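Local coordinates for protein Cys-Gly metallodipeptidase DUG1 (Saccharomyces cerevisiae, PDB 4G1P) that hydrolyses dipeptides, with high specificity for Cys-Gly, as a metal-dependent M20-family peptidase and the catalytic component of the complex that degrades glutathione, at residues L232-F237 with A333-P338. Sequence-based numbering, arbitrary orientation.
With CYS (cysteine), chain E.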
loop_
_atom_site.group_PDB
_atom_site.type_symbol
_atom_site.label_atom_id
_atom_site.label_comp_id
_atom_site.label_asym_id
_atom_site.label_seq_id
_atom_site.Cartn_x
_atom_site.Cartn_y
_atom_site.Cartn_z
ATOM N N LEU A 232 2.434 -10.696 -11.901
ATOM C CA LEU A 232 3.254 -11.808 -12.360
ATOM C C LEU A 232 4.076 -12.338 -11.205
ATOM O O LEU A 232 4.565 -11.564 -10.372
ATOM C CB LEU A 232 4.189 -11.373 -13.490
ATOM C CG LEU A 232 3.568 -10.921 -14.816
ATOM C CD1 LEU A 232 4.642 -10.561 -15.821
ATOM C CD2 LEU A 232 2.659 -11.964 -15.396
ATOM N N HIS A 233 4.207 -13.658 -11.145
ATOM C CA HIS A 233 5.094 -14.296 -10.187
ATOM C C HIS A 233 6.493 -13.761 -10.471
ATOM O O HIS A 233 6.981 -13.859 -11.593
ATOM C CB HIS A 233 5.042 -15.814 -10.371
ATOM C CG HIS A 233 5.832 -16.575 -9.358
ATOM N ND1 HIS A 233 7.207 -16.511 -9.289
ATOM C CD2 HIS A 233 5.446 -17.421 -8.376
ATOM C CE1 HIS A 233 7.633 -17.281 -8.304
ATOM N NE2 HIS A 233 6.583 -17.844 -7.732
ATOM N N SER A 234 7.133 -13.163 -9.477
ATOM C CA SER A 234 8.368 -12.449 -9.773
ATOM C C SER A 234 9.533 -13.384 -10.069
ATOM O O SER A 234 10.592 -12.922 -10.493
ATOM C CB SER A 234 8.741 -11.443 -8.679
ATOM O OG SER A 234 9.330 -12.089 -7.568
ATOM N N GLY A 235 9.329 -14.684 -9.843
ATOM C CA GLY A 235 10.355 -15.694 -10.071
ATOM C C GLY A 235 10.247 -16.292 -11.459
ATOM O O GLY A 235 11.231 -16.452 -12.163
ATOM N N ILE A 236 9.024 -16.599 -11.862
ATOM C CA ILE A 236 8.775 -17.171 -13.168
ATOM C C ILE A 236 9.125 -16.193 -14.275
ATOM O O ILE A 236 9.614 -16.583 -15.330
ATOM C CB ILE A 236 7.302 -17.582 -13.301
ATOM C CG1 ILE A 236 6.956 -18.621 -12.235
ATOM C CG2 ILE A 236 7.010 -18.095 -14.691
ATOM C CD1 ILE A 236 5.527 -19.038 -12.236
ATOM N N PHE A 237 8.883 -14.916 -14.022
ATOM C CA PHE A 237 9.026 -13.899 -15.052
ATOM C C PHE A 237 10.169 -12.919 -14.770
ATOM O O PHE A 237 10.458 -12.052 -15.582
ATOM C CB PHE A 237 7.705 -13.151 -15.227
ATOM C CG PHE A 237 6.552 -14.038 -15.599
ATOM C CD1 PHE A 237 5.804 -14.677 -14.624
ATOM C CD2 PHE A 237 6.211 -14.239 -16.926
ATOM C CE1 PHE A 237 4.740 -15.497 -14.972
ATOM C CE2 PHE A 237 5.149 -15.061 -17.274
ATOM C CZ PHE A 237 4.418 -15.688 -16.296
ATOM N N ALA A 333 6.980 -10.102 3.068
ATOM C CA ALA A 333 7.460 -10.317 1.719
ATOM C C ALA A 333 6.370 -10.816 0.761
ATOM O O ALA A 333 5.575 -11.669 1.106
ATOM C CB ALA A 333 8.622 -11.284 1.762
ATOM N N LYS A 334 6.335 -10.268 -0.445
ATOM C CA LYS A 334 5.513 -10.828 -1.504
ATOM C C LYS A 334 6.290 -10.794 -2.830
ATOM O O LYS A 334 6.752 -9.741 -3.285
ATOM C CB LYS A 334 4.185 -10.078 -1.619
ATOM C CG LYS A 334 3.099 -10.780 -2.457
ATOM C CD LYS A 334 1.889 -9.875 -2.615
ATOM C CE LYS A 334 0.608 -10.597 -3.053
ATOM N NZ LYS A 334 -0.639 -9.910 -2.512
ATOM N N THR A 335 6.448 -11.964 -3.435
ATOM C CA THR A 335 7.243 -12.097 -4.642
ATOM C C THR A 335 6.343 -11.928 -5.831
ATOM O O THR A 335 5.903 -12.912 -6.442
ATOM C CB THR A 335 7.903 -13.463 -4.733
ATOM O OG1 THR A 335 6.985 -14.458 -4.279
ATOM C CG2 THR A 335 9.142 -13.519 -3.877
ATOM N N VAL A 336 6.088 -10.672 -6.169
ATOM C CA VAL A 336 5.165 -10.350 -7.243
ATOM C C VAL A 336 5.672 -9.183 -8.090
ATOM O O VAL A 336 6.328 -8.273 -7.594
ATOM C CB VAL A 336 3.756 -10.020 -6.674
ATOM C CG1 VAL A 336 3.829 -8.839 -5.715
ATOM C CG2 VAL A 336 2.789 -9.742 -7.788
ATOM N N ILE A 337 5.381 -9.234 -9.379
ATOM C CA ILE A 337 5.612 -8.116 -10.270
ATOM C C ILE A 337 4.261 -7.455 -10.512
ATOM O O ILE A 337 3.425 -7.993 -11.234
ATOM C CB ILE A 337 6.218 -8.608 -11.596
ATOM C CG1 ILE A 337 7.617 -9.176 -11.358
ATOM C CG2 ILE A 337 6.280 -7.502 -12.614
ATOM C CD1 ILE A 337 8.300 -9.674 -12.610
ATOM N N PRO A 338 4.026 -6.292 -9.880
ATOM C CA PRO A 338 2.732 -5.606 -10.055
ATOM C C PRO A 338 2.476 -5.243 -11.506
ATOM O O PRO A 338 3.411 -4.866 -12.206
ATOM C CB PRO A 338 2.878 -4.351 -9.190
ATOM C CG PRO A 338 3.916 -4.756 -8.128
ATOM C CD PRO A 338 4.881 -5.640 -8.863
HETATM N N CYS E . 7.242 -18.131 -3.575
HETATM C CA CYS E . 8.358 -17.221 -3.417
HETATM C C CYS E . 9.121 -17.134 -4.741
HETATM O O CYS E . 9.544 -18.148 -5.296
HETATM C CB CYS E . 9.259 -17.661 -2.261
HETATM S SG CYS E . 10.622 -16.583 -1.946
#
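L232 and I337 form an antiparallel hydrogen-bonded pair: I337 N reaches L232 O at 2.7 Å, and L232 N returns the bond to I337 O at 3.0 Å. One step on, H233 and V336 make a non-hydrogen-bonded pair whose side chains diverge. A third, longer bond, S234 N to T335 O at 3.3 Å, ends the ladder as the chain leaves the strand; T335 centres an inverse gamma turn.

Apolar contacts gather on the L232–I337 face. The CB atoms of this pair lie 3.9 Å apart. Beta-branching suits the extended backbone of I337, whose CG1, anti to the carbonyl carbon, runs beside S234 CB at 3.7 Å. Within its own segment, L232 CD2 covers one face of the F237 ring, over its centre.

H233 ND1 accepts from G235 N (2.9 Å) and I236 N, which restrains the imidazole; with CG anti to the backbone N (chi1 -175°), the ring's edge reaches bound cysteine, CE1 lying 3.7 Å from the ligand's O. T335, small and branched, brings OG1 to 3.2 Å from the ligand's CA. An alanine at H233 would probably leave G235 N and I236 N without their acceptor and open a gap beside the ligands.

The H233 ring also touches bound glycine and meets H450 of the second subunit, while S234 OG bonds to R348 of that subunit. This two-stranded ribbon of the lid domain thus completes the partner's active site across the dimer, as in related M20 dipeptidases.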